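Local coordinates for glutamic acid/alanine-rich protein (Trypanosoma congolense, PDB 2Y44), which is a surface protein of the parasite whose largely helical ectodomain probably takes part in the coat assembled on the trypanosome cell, at residues A[2-7]-A[142-147]; A[9-14]-A[135-140]; A[17-22]-A[87-92]; A[28-33]-A[76-81]; A[38-43]-A[66-71]. All blocks are in the same frame, centred on the assembly; numbering follows the deposited sequence.

Five contacts mark successive levels of an elongated, almost wholly helical ectodomain, and each is nested along the chain inside the loop closed by the one before. Contacts 1 and 2, with centres 10 Å apart, join helix 2-16 to helix 131-144 and touch each other. Contacts 3, 4 and 5 follow at steps of about 15 to 16 Å between centres and all pair helix 18-53 with helix 57-107, the two arms of a long hairpin. Contacts 1 and 5 lie 51 Å apart, on opposite sides of the chain's centre. Helix 149-183 touches residues of all five contacts, running along the elongated bundle.

Contact 1. Residues A[2-7]-A[142-147]; sequences VEEVQT and AELLPD
Leu144 reaches onto the first turns of helix 2-16 and buries the largest share of this surface contact. From CB, the first torsion sets CG anti to the carbonyl carbon (chi1 -59°), and the second sends CD1 onward, anti to CA (chi2 -172°). CD1 therefore forms the tip that meets the opposite helix. It lies 3.5 Å from the backbone carbon Glu4 CA and equally close to Thr7 OG1, the Thr7 and Leu144 side chains approaching tip to tip. CD1 also meets Glu3 CG at 3.7 Å. The second methyl, CD2, is applied to the carboxylate end of Glu3, with Glu3 OE2 at 3.8 Å.

Leu145 adds a smaller touch: its CD2 stands 3.7 Å from Glu4 OE2, where the bent glutamate crosses it at about a right angle. Leu145 also packs on Ile152 of helix 149-183, which links this edge to the third long helix.

No hydrogen bond spans the two segments. The Thr7 hydroxyl instead turns back to its own helix, donating to Glu3 O at 2.8 Å, while Thr7 N reaches the same oxygen from the opposite face of the carbonyl plane. With that hydroxyl already engaged, methyl groups resting against glutamate stems, the carboxylates of Glu3 and Glu4 and a threonine make this a van der Waals contact in a polar setting.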
# COMPACT_ATOMS: atom_id res chain seq x y z
N VAL A 2 -22.38 -18.78 12.13
CA VAL A 2 -21.20 -18.18 12.75
C VAL A 2 -19.98 -18.21 11.80
O VAL A 2 -19.14 -17.31 11.85
CB VAL A 2 -20.85 -18.84 14.09
CG1 VAL A 2 -20.40 -20.28 13.87
CG2 VAL A 2 -19.74 -18.03 14.83
N GLU A 3 -19.88 -19.23 10.95
CA GLU A 3 -18.78 -19.25 9.97
C GLU A 3 -18.80 -18.00 9.10
O GLU A 3 -17.78 -17.40 8.77
CB GLU A 3 -18.82 -20.53 9.11
CG GLU A 3 -17.71 -20.63 8.08
CD GLU A 3 -17.71 -21.95 7.32
OE1 GLU A 3 -18.77 -22.61 7.26
OE2 GLU A 3 -16.65 -22.29 6.74
N GLU A 4 -19.99 -17.63 8.65
CA GLU A 4 -20.12 -16.47 7.80
C GLU A 4 -19.76 -15.19 8.55
O GLU A 4 -19.16 -14.28 7.99
CB GLU A 4 -21.56 -16.41 7.32
CG GLU A 4 -21.67 -15.91 5.99
CD GLU A 4 -22.39 -14.64 6.00
OE1 GLU A 4 -21.83 -13.68 6.59
OE2 GLU A 4 -23.57 -14.65 5.58
N VAL A 5 -20.16 -15.12 9.81
CA VAL A 5 -19.89 -13.94 10.63
C VAL A 5 -18.41 -13.76 10.84
O VAL A 5 -17.89 -12.64 10.71
CB VAL A 5 -20.57 -14.03 11.99
CG1 VAL A 5 -20.21 -12.83 12.85
CG2 VAL A 5 -22.11 -14.07 11.80
N GLN A 6 -17.71 -14.86 11.13
CA GLN A 6 -16.28 -14.80 11.36
C GLN A 6 -15.54 -14.48 10.08
O GLN A 6 -14.54 -13.76 10.06
CB GLN A 6 -15.78 -16.12 11.91
CG GLN A 6 -16.13 -16.36 13.39
CD GLN A 6 -15.32 -15.49 14.39
OE1 GLN A 6 -14.91 -14.35 14.09
NE2 GLN A 6 -15.07 -16.04 15.58
N THR A 7 -16.07 -14.98 8.97
CA THR A 7 -15.44 -14.71 7.67
C THR A 7 -15.65 -13.25 7.23
O THR A 7 -14.74 -12.60 6.71
CB THR A 7 -15.94 -15.78 6.63
OG1 THR A 7 -15.58 -17.08 7.10
CG2 THR A 7 -15.32 -15.59 5.29
N ALA A 142 -16.73 -14.92 -0.37
CA ALA A 142 -17.43 -15.29 -1.61
C ALA A 142 -17.79 -16.78 -1.61
O ALA A 142 -18.89 -17.20 -2.05
CB ALA A 142 -16.60 -14.94 -2.83
N GLU A 143 -16.87 -17.59 -1.12
CA GLU A 143 -17.07 -19.04 -1.08
C GLU A 143 -18.24 -19.49 -0.23
O GLU A 143 -18.86 -20.51 -0.54
CB GLU A 143 -15.77 -19.74 -0.62
CG GLU A 143 -14.68 -19.71 -1.70
CD GLU A 143 -13.28 -19.81 -1.12
OE1 GLU A 143 -13.17 -20.19 0.06
OE2 GLU A 143 -12.31 -19.65 -1.89
N LEU A 144 -18.55 -18.74 0.84
CA LEU A 144 -19.69 -19.07 1.71
C LEU A 144 -21.06 -18.67 1.11
O LEU A 144 -22.11 -19.10 1.62
CB LEU A 144 -19.56 -18.39 3.08
CG LEU A 144 -18.29 -18.76 3.87
CD1 LEU A 144 -18.34 -18.20 5.31
CD2 LEU A 144 -18.14 -20.28 3.90
N LEU A 145 -21.03 -17.77 0.13
CA LEU A 145 -22.23 -17.17 -0.40
C LEU A 145 -22.31 -17.31 -1.92
O LEU A 145 -22.11 -16.33 -2.65
CB LEU A 145 -22.27 -15.69 0.01
CG LEU A 145 -22.22 -15.55 1.54
CD1 LEU A 145 -21.79 -14.16 1.92
CD2 LEU A 145 -23.62 -15.83 2.11
N PRO A 146 -22.56 -18.53 -2.41
CA PRO A 146 -22.46 -18.74 -3.86
C PRO A 146 -23.40 -17.85 -4.67
O PRO A 146 -23.04 -17.41 -5.75
CB PRO A 146 -22.85 -20.21 -4.03
CG PRO A 146 -22.37 -20.89 -2.75
CD PRO A 146 -22.66 -19.81 -1.66
N ASP A 147 -24.58 -17.54 -4.13
CA ASP A 147 -25.49 -16.63 -4.86
C ASP A 147 -24.92 -15.22 -5.04
O ASP A 147 -25.24 -14.53 -6.01
CB ASP A 147 -26.85 -16.56 -4.16
CG ASP A 147 -27.73 -17.74 -4.49
OD1 ASP A 147 -27.53 -18.36 -5.56
OD2 ASP A 147 -28.62 -18.07 -3.67

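Contact 2. Residues A[9-14]-A[135-140]; sequences CDVARQ and ESAFDA
An antiparallel helix pair, helix 2-16 against helix 131-144, brings Val11 onto Ala137 and Phe138 near one end of the bundle. The axes of the two segments approach to 8.7 Å with a signed crossing angle of -153°, and the backbones come nearest at Val11 and Ala137.

Val11 divides its two methyls between two neighbours. With CG1 anti to the backbone N (chi1 166°), that branch is directed over one face of the Phe138 ring, offset toward the rim, in a CH-pi contact with CG1 4.1 Å from the ring centroid. The nearest ring atom to it is Phe138 CZ, at 3.7 Å. The other branch, CG2, settles against the opposing backbone, 3.3 Å from Ala137 O, and also meets the methyl of Ala137 at 4.0 Å. That methyl in turn receives the aliphatic part of Gln14: Gln14 CG approaches Ala137 CB to 3.7 Å. Beyond CG the glutamine chain bends, and its amide finds a partner just outside the segment, NE2 being hydrogen-bonded to Ser133 OG.

The Phe138 ring is met by helix 2-16 through Val11 and by helix 149-183 through Ile152 and Phe159. On the far flank of helix 2-16, Cys9 forms the disulfide with Cys122, tying this helix covalently to the chain that follows helix 113-120.

Across the interface itself there is no hydrogen bond; one methyl over an aromatic face and another against the alanine and its backbone carbonyl hold it by dispersion, with Gln14 NE2 bonded to Ser133 OG beside it.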
# COMPACT_ATOMS: atom_id res chain seq x y z
N CYS A 9 -15.99 -10.93 9.42
CA CYS A 9 -15.09 -10.26 10.34
C CYS A 9 -13.67 -10.14 9.76
O CYS A 9 -13.07 -9.07 9.84
CB CYS A 9 -15.02 -11.00 11.68
SG CYS A 9 -13.84 -10.18 12.74
N ASP A 10 -13.14 -11.22 9.18
CA ASP A 10 -11.85 -11.17 8.54
C ASP A 10 -11.81 -10.12 7.44
O ASP A 10 -10.84 -9.37 7.32
CB ASP A 10 -11.47 -12.55 8.01
CG ASP A 10 -11.31 -13.59 9.13
OD1 ASP A 10 -11.16 -13.21 10.31
OD2 ASP A 10 -11.21 -14.80 8.79
N VAL A 11 -12.88 -10.06 6.63
CA VAL A 11 -12.93 -9.01 5.61
C VAL A 11 -12.91 -7.63 6.28
O VAL A 11 -12.16 -6.76 5.88
CB VAL A 11 -14.18 -9.17 4.72
CG1 VAL A 11 -14.45 -7.91 3.89
CG2 VAL A 11 -13.94 -10.34 3.79
N ALA A 12 -13.76 -7.43 7.29
CA ALA A 12 -13.82 -6.13 7.95
C ALA A 12 -12.45 -5.71 8.51
O ALA A 12 -12.05 -4.56 8.36
CB ALA A 12 -14.86 -6.14 9.06
N ARG A 13 -11.72 -6.65 9.11
CA ARG A 13 -10.36 -6.33 9.66
C ARG A 13 -9.36 -5.94 8.58
O ARG A 13 -8.51 -5.05 8.76
CB ARG A 13 -9.81 -7.53 10.47
CG ARG A 13 -10.62 -7.79 11.75
CD ARG A 13 -9.67 -7.93 12.92
NE ARG A 13 -10.33 -7.95 14.23
CZ ARG A 13 -10.73 -9.05 14.85
NH1 ARG A 13 -10.63 -10.24 14.26
NH2 ARG A 13 -11.20 -8.97 16.09
N GLN A 14 -9.45 -6.62 7.43
CA GLN A 14 -8.69 -6.22 6.24
C GLN A 14 -9.03 -4.81 5.77
O GLN A 14 -8.14 -3.99 5.58
CB GLN A 14 -8.86 -7.25 5.09
CG GLN A 14 -8.42 -8.66 5.45
CD GLN A 14 -6.89 -8.82 5.50
OE1 GLN A 14 -6.33 -9.36 6.46
NE2 GLN A 14 -6.24 -8.36 4.45
N GLU A 135 -7.24 -10.13 -0.85
CA GLU A 135 -7.92 -10.99 -1.83
C GLU A 135 -8.40 -12.29 -1.20
O GLU A 135 -9.49 -12.79 -1.50
CB GLU A 135 -6.98 -11.29 -3.01
CG GLU A 135 -7.65 -12.08 -4.12
CD GLU A 135 -6.79 -12.10 -5.38
OE1 GLU A 135 -5.71 -12.73 -5.36
OE2 GLU A 135 -7.18 -11.46 -6.37
N SER A 136 -7.56 -12.90 -0.36
CA SER A 136 -7.94 -14.15 0.26
C SER A 136 -9.19 -13.99 1.12
O SER A 136 -10.11 -14.83 1.06
CB SER A 136 -6.79 -14.66 1.12
OG SER A 136 -5.72 -15.03 0.25
N ALA A 137 -9.24 -12.89 1.86
CA ALA A 137 -10.37 -12.62 2.76
C ALA A 137 -11.67 -12.50 1.94
O ALA A 137 -12.71 -13.05 2.34
CB ALA A 137 -10.12 -11.33 3.59
N PHE A 138 -11.63 -11.80 0.83
CA PHE A 138 -12.84 -11.68 0.02
C PHE A 138 -13.20 -13.00 -0.64
O PHE A 138 -14.38 -13.32 -0.75
CB PHE A 138 -12.69 -10.58 -1.04
CG PHE A 138 -13.03 -9.20 -0.53
CD1 PHE A 138 -14.32 -8.74 -0.60
CD2 PHE A 138 -12.05 -8.41 0.03
CE1 PHE A 138 -14.68 -7.49 -0.09
CE2 PHE A 138 -12.40 -7.13 0.53
CZ PHE A 138 -13.70 -6.68 0.45
N ASP A 139 -12.19 -13.74 -1.16
CA ASP A 139 -12.43 -15.12 -1.70
C ASP A 139 -13.17 -16.00 -0.67
O ASP A 139 -14.08 -16.77 -1.00
CB ASP A 139 -11.10 -15.82 -2.06
CG ASP A 139 -10.53 -15.38 -3.42
OD1 ASP A 139 -11.22 -14.65 -4.16
OD2 ASP A 139 -9.39 -15.79 -3.72
N ALA A 140 -12.74 -15.93 0.59
CA ALA A 140 -13.30 -16.78 1.64
C ALA A 140 -14.75 -16.44 1.87
O ALA A 140 -15.59 -17.33 1.97
CB ALA A 140 -12.49 -16.62 2.95

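Contact 3. Residues A[17-22]-A[87-92]; sequences ALETAS and DLTAAS
Leu18 and Ser22 face Leu88, Thr89 and Ser92 where helix 18-53, near its start, runs almost exactly antiparallel to helix 57-107. The pair forms a helical hairpin within the bundle, with the axes of the two segments 9.4 Å apart at an angle of 176°.

Van der Waals contacts come first. Leu18 CD1 rests 3.6 Å from Ser92 CB, and the same methyl lies 4.2 Å from Leu88 CD1, a looser leucine-to-leucine touch. Leu88 and Ser92 pack as well on Phe159, and Leu88 on Leu166, both of helix 149-183, which covers the hairpin here. On the more exposed flank, Thr89 CG2 is the methyl that faces helix 18-53: it sits 4.1 Å from Glu19 CA and 3.9 Å from Ser22 OG, while the extended Glu19 side chain crosses that of Thr89 at about a right angle.

The hydroxyls of Ser22 and Thr89 bond within their own helices, and no hydrogen bond joins the two segments. Thr89 holds OG1 between the backbone N and the carbonyl carbon (chi1 63°), turning it back to the preceding turn, chiefly to Ala86 O, with Ala85 O also in range, and leaving CG2 for the partner helix. Ser22, with OG anti to the carbonyl carbon instead, also turns back, OG donating to Leu18 O at 2.9 Å from above the carbonyl plane, with Ser22 N arriving from the opposite face. Thus tethered, Ser22 OG still lies 3.6 Å from the Leu88 CD2 methyl.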
# COMPACT_ATOMS: atom_id res chain seq x y z
N ALA A 17 -7.76 -2.01 7.86
CA ALA A 17 -6.31 -1.89 7.88
C ALA A 17 -5.80 -1.06 6.70
O ALA A 17 -4.63 -0.74 6.67
CB ALA A 17 -5.63 -3.26 7.91
N LEU A 18 -6.67 -0.71 5.74
CA LEU A 18 -6.19 -0.11 4.48
C LEU A 18 -5.62 1.30 4.67
O LEU A 18 -4.66 1.65 4.03
CB LEU A 18 -7.27 -0.07 3.40
CG LEU A 18 -7.86 -1.39 2.89
CD1 LEU A 18 -9.11 -1.13 2.04
CD2 LEU A 18 -6.81 -2.18 2.15
N GLU A 19 -6.26 2.13 5.50
CA GLU A 19 -5.71 3.48 5.75
C GLU A 19 -4.26 3.40 6.31
O GLU A 19 -3.34 4.07 5.81
CB GLU A 19 -6.63 4.29 6.69
CG GLU A 19 -6.30 5.77 6.72
CD GLU A 19 -7.44 6.60 7.30
OE1 GLU A 19 -8.37 6.03 7.93
OE2 GLU A 19 -7.36 7.83 7.15
N THR A 20 -4.05 2.53 7.28
CA THR A 20 -2.73 2.37 7.87
C THR A 20 -1.76 1.82 6.84
O THR A 20 -0.65 2.30 6.74
CB THR A 20 -2.79 1.51 9.10
OG1 THR A 20 -3.49 2.24 10.12
CG2 THR A 20 -1.39 1.18 9.61
N ALA A 21 -2.18 0.81 6.08
CA ALA A 21 -1.34 0.31 4.98
C ALA A 21 -0.96 1.38 3.94
O ALA A 21 0.16 1.41 3.44
CB ALA A 21 -2.01 -0.89 4.31
N SER A 22 -1.93 2.23 3.57
CA SER A 22 -1.70 3.31 2.62
C SER A 22 -0.69 4.27 3.19
O SER A 22 0.24 4.69 2.53
CB SER A 22 -3.02 4.07 2.32
OG SER A 22 -3.92 3.20 1.67
N ASP A 87 -6.97 7.64 -3.03
CA ASP A 87 -8.02 6.96 -3.81
C ASP A 87 -8.50 5.73 -3.04
O ASP A 87 -9.71 5.44 -2.94
CB ASP A 87 -7.50 6.49 -5.18
CG ASP A 87 -7.25 7.61 -6.18
OD1 ASP A 87 -7.65 8.77 -5.97
OD2 ASP A 87 -6.64 7.31 -7.23
N LEU A 88 -7.56 4.94 -2.54
CA LEU A 88 -7.94 3.68 -1.90
C LEU A 88 -8.70 3.92 -0.57
O LEU A 88 -9.72 3.29 -0.29
CB LEU A 88 -6.69 2.83 -1.64
CG LEU A 88 -6.92 1.57 -0.83
CD1 LEU A 88 -7.88 0.61 -1.57
CD2 LEU A 88 -5.59 0.85 -0.56
N THR A 89 -8.23 4.90 0.19
CA THR A 89 -8.95 5.29 1.42
C THR A 89 -10.38 5.76 1.11
O THR A 89 -11.34 5.34 1.79
CB THR A 89 -8.13 6.33 2.24
OG1 THR A 89 -7.98 7.51 1.48
CG2 THR A 89 -6.75 5.79 2.59
N ALA A 90 -10.53 6.56 0.05
CA ALA A 90 -11.86 7.04 -0.40
C ALA A 90 -12.76 5.90 -0.87
O ALA A 90 -13.99 5.91 -0.66
CB ALA A 90 -11.69 8.06 -1.56
N ALA A 91 -12.18 4.99 -1.65
CA ALA A 91 -12.92 3.87 -2.19
C ALA A 91 -13.47 2.96 -1.11
O ALA A 91 -14.48 2.26 -1.34
CB ALA A 91 -12.05 3.07 -3.16
N SER A 92 -12.77 2.86 0.02
CA SER A 92 -13.12 1.84 1.00
C SER A 92 -13.96 2.37 2.16
O SER A 92 -14.40 1.59 3.01
CB SER A 92 -11.87 1.18 1.57
OG SER A 92 -10.99 2.15 2.08

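Contact 4. Residues A[28-33]-A[76-81]; sequences AVVSSA and TVVSDA
Hydrophobic packing of valines and alanines, buried midway along the two longest helices, makes up the meeting of Val29 with Val77, Val78 and Ala81. Val29 leads. Its CG1, anti to the backbone N (chi1 165°), presses onto the backbone of the opposing helix, 3.6 Å from Val78 CA and equally near Val78 N. The same methyl touches both neighbouring valine side chains, reaching Val77 CG1 at 3.8 Å and Val78 CG2 at 3.7 Å. The second branch, CG2, takes another direction and meets the Ala81 methyl at 4.0 Å, one turn farther along.

The helices belong to the long antiparallel hairpin of the bundle, 18-53 and 57-107, and the axes of the two segments lie 9.0 Å apart here at 168°. Helix 149-183 completes a three-helix arrangement at this level: Ala173 touches both Val29 and Val77, and Asp169 lies against Ala81. Ser32 OG, which does not touch segment 76-81, is hydrogen-bonded to Lys177 NZ of that third helix. Ala33, at the beginning of a predicted coiled coil, also belongs to this face.

Val78 answers from the second helix with its own two branches. CG2 touches Ala33 CB, at 3.6 Å, as well as Val29 CG1. CG1 points to the more open flank and meets Val30 CG2 at 4.0 Å, the two side chains lying at a slant to each other. Val30 also touches Arg82, farther along helix 57-107.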
# COMPACT_ATOMS: atom_id res chain seq x y z
N ALA A 28 7.02 4.79 3.13
CA ALA A 28 8.11 4.04 2.48
C ALA A 28 8.62 4.73 1.21
O ALA A 28 9.83 4.75 0.97
CB ALA A 28 7.71 2.63 2.18
N VAL A 29 7.69 5.17 0.35
CA VAL A 29 8.06 5.80 -0.93
C VAL A 29 8.78 7.14 -0.67
O VAL A 29 9.78 7.48 -1.32
CB VAL A 29 6.81 6.04 -1.80
CG1 VAL A 29 7.10 7.00 -2.95
CG2 VAL A 29 6.30 4.70 -2.33
N VAL A 30 8.24 7.90 0.27
CA VAL A 30 8.87 9.17 0.68
C VAL A 30 10.28 8.93 1.18
O VAL A 30 11.18 9.71 0.84
CB VAL A 30 8.01 9.91 1.74
CG1 VAL A 30 8.83 11.00 2.48
CG2 VAL A 30 6.78 10.50 1.09
N SER A 31 10.49 7.90 2.01
CA SER A 31 11.87 7.62 2.50
C SER A 31 12.78 7.24 1.32
O SER A 31 13.94 7.66 1.26
CB SER A 31 11.88 6.53 3.57
OG SER A 31 13.20 6.24 3.99
N SER A 32 12.27 6.40 0.43
CA SER A 32 13.05 6.03 -0.75
C SER A 32 13.46 7.25 -1.57
O SER A 32 14.60 7.33 -2.04
CB SER A 32 12.31 5.04 -1.67
OG SER A 32 12.19 3.78 -1.05
N ALA A 33 12.51 8.16 -1.82
CA ALA A 33 12.84 9.36 -2.66
C ALA A 33 13.82 10.29 -1.95
O ALA A 33 14.71 10.86 -2.60
CB ALA A 33 11.58 10.14 -3.03
N THR A 76 8.63 11.17 -8.72
CA THR A 76 7.38 10.98 -9.42
C THR A 76 6.53 9.96 -8.65
O THR A 76 5.32 10.07 -8.56
CB THR A 76 7.67 10.50 -10.85
OG1 THR A 76 8.36 11.56 -11.54
CG2 THR A 76 6.36 10.18 -11.60
N VAL A 77 7.19 8.93 -8.11
CA VAL A 77 6.46 7.91 -7.37
C VAL A 77 5.80 8.49 -6.12
O VAL A 77 4.70 8.07 -5.76
CB VAL A 77 7.32 6.71 -6.99
CG1 VAL A 77 6.47 5.58 -6.38
CG2 VAL A 77 8.12 6.18 -8.19
N VAL A 78 6.44 9.46 -5.46
CA VAL A 78 5.84 10.06 -4.27
C VAL A 78 4.46 10.63 -4.64
O VAL A 78 3.49 10.44 -3.93
CB VAL A 78 6.74 11.18 -3.69
CG1 VAL A 78 6.00 11.94 -2.58
CG2 VAL A 78 8.01 10.56 -3.14
N SER A 79 4.42 11.35 -5.75
CA SER A 79 3.19 11.98 -6.21
C SER A 79 2.12 10.91 -6.51
O SER A 79 0.99 10.98 -6.02
CB SER A 79 3.48 12.82 -7.46
OG SER A 79 2.28 13.30 -8.04
N ASP A 80 2.53 9.85 -7.20
CA ASP A 80 1.62 8.74 -7.55
C ASP A 80 1.13 8.00 -6.29
O ASP A 80 -0.05 7.69 -6.16
CB ASP A 80 2.37 7.73 -8.45
CG ASP A 80 2.50 8.19 -9.91
OD1 ASP A 80 1.82 9.13 -10.35
OD2 ASP A 80 3.35 7.59 -10.61
N ALA A 81 2.05 7.71 -5.37
CA ALA A 81 1.72 7.01 -4.14
C ALA A 81 0.65 7.76 -3.31
O ALA A 81 -0.31 7.13 -2.82
CB ALA A 81 2.99 6.77 -3.32

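Contact 5. Residues A[38-43]-A[66-71]; sequences EAKERA and RAAAAA
Lys40 lays its CG, CD and CE over Ala68, while its CB meets Ala71 and the small methyls of Ala43 and Ala67 fill the rest of the interface. Among the apolar contacts, Ala43 CB and Ala67 CB stand 3.9 Å apart. Ala67 CB also comes to 4.0 Å from the backbone carbon Lys40 CA, and Lys40 CB meets Ala71 CB at the same separation. Beyond CB the lysine is fully extended, with CG anti to the backbone N (chi1 174°); CG and CD pass over Ala68 CA, and CE approaches Ala68 CB to 3.7 Å.

Such alanine-lined faces let the arms of the antiparallel hairpin, helices 18-53 and 57-107, come close: the axes of the two segments are 8.3 Å apart and cross at -159°. Segment 38-43 falls in a predicted coiled coil, and Ala39 and Ala70 both touch Ala180 of helix 149-183, the third helix of the bundle.

The polar link runs through water. Lys40 NZ donates to a water at 2.9 Å, and this water donates in turn to the backbone oxygen Ala68 O at 2.8 Å, bridging the lysine tip to the helix its methylenes lie on.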
# COMPACT_ATOMS: atom_id res chain seq x y z
N GLU A 38 19.35 12.19 -1.73
CA GLU A 38 20.64 12.32 -1.02
C GLU A 38 21.78 11.73 -1.85
O GLU A 38 22.88 12.33 -1.92
CB GLU A 38 20.58 11.67 0.35
CG GLU A 38 19.73 12.48 1.33
CD GLU A 38 19.32 11.66 2.55
OE1 GLU A 38 19.69 10.46 2.63
OE2 GLU A 38 18.59 12.19 3.40
N ALA A 39 21.50 10.64 -2.55
CA ALA A 39 22.53 10.04 -3.43
C ALA A 39 22.81 10.98 -4.60
O ALA A 39 23.96 11.11 -5.04
CB ALA A 39 22.12 8.62 -3.92
N LYS A 40 21.75 11.55 -5.17
CA LYS A 40 21.92 12.58 -6.20
C LYS A 40 22.83 13.70 -5.72
O LYS A 40 23.75 14.08 -6.41
CB LYS A 40 20.57 13.20 -6.59
CG LYS A 40 20.77 14.33 -7.52
CD LYS A 40 19.48 15.01 -7.88
CE LYS A 40 19.74 16.19 -8.80
NZ LYS A 40 18.46 16.99 -9.09
N GLU A 41 22.56 14.23 -4.53
CA GLU A 41 23.37 15.36 -4.02
C GLU A 41 24.83 14.94 -3.85
O GLU A 41 25.73 15.74 -4.15
CB GLU A 41 22.83 15.86 -2.67
CG GLU A 41 23.62 17.03 -2.15
CD GLU A 41 22.89 17.81 -1.07
OE1 GLU A 41 21.90 17.28 -0.51
OE2 GLU A 41 23.29 18.96 -0.80
N ARG A 42 25.08 13.73 -3.38
CA ARG A 42 26.45 13.24 -3.25
C ARG A 42 27.15 13.20 -4.62
O ARG A 42 28.30 13.63 -4.74
CB ARG A 42 26.54 11.90 -2.51
CG ARG A 42 26.27 12.02 -0.98
CD ARG A 42 26.60 10.71 -0.24
NE ARG A 42 25.79 9.59 -0.70
CZ ARG A 42 24.55 9.33 -0.25
NH1 ARG A 42 24.03 10.03 0.73
NH2 ARG A 42 23.90 8.28 -0.72
N ALA A 43 26.44 12.73 -5.64
CA ALA A 43 27.02 12.56 -6.96
C ALA A 43 27.27 13.95 -7.57
O ALA A 43 28.24 14.15 -8.28
CB ALA A 43 26.05 11.69 -7.89
N ARG A 66 22.99 9.78 -14.02
CA ARG A 66 22.23 8.58 -13.63
C ARG A 66 21.55 8.71 -12.29
O ARG A 66 20.38 8.33 -12.13
CB ARG A 66 23.13 7.37 -13.60
CG ARG A 66 23.49 6.90 -14.96
CD ARG A 66 23.98 5.48 -14.89
NE ARG A 66 23.94 4.90 -16.22
CZ ARG A 66 22.95 4.15 -16.69
NH1 ARG A 66 21.92 3.80 -15.93
NH2 ARG A 66 23.02 3.69 -17.93
N ALA A 67 22.27 9.27 -11.33
CA ALA A 67 21.73 9.40 -9.97
C ALA A 67 20.59 10.38 -9.96
O ALA A 67 19.62 10.17 -9.27
CB ALA A 67 22.83 9.87 -9.00
N ALA A 68 20.74 11.49 -10.69
CA ALA A 68 19.71 12.51 -10.80
C ALA A 68 18.45 11.98 -11.47
O ALA A 68 17.34 12.32 -11.04
CB ALA A 68 20.21 13.74 -11.59
N ALA A 69 18.62 11.25 -12.57
CA ALA A 69 17.45 10.65 -13.25
C ALA A 69 16.71 9.68 -12.31
O ALA A 69 15.47 9.65 -12.29
CB ALA A 69 17.92 9.92 -14.53
N ALA A 70 17.47 8.92 -11.51
CA ALA A 70 16.87 7.99 -10.57
C ALA A 70 16.12 8.70 -9.46
O ALA A 70 15.04 8.28 -9.11
CB ALA A 70 17.90 7.01 -9.99
N ALA A 71 16.65 9.81 -8.95
CA ALA A 71 15.96 10.60 -7.94
C ALA A 71 14.69 11.22 -8.50
O ALA A 71 13.67 11.28 -7.81
CB ALA A 71 16.90 11.71 -7.41
O HOH W 1 16.69 14.94 -10.17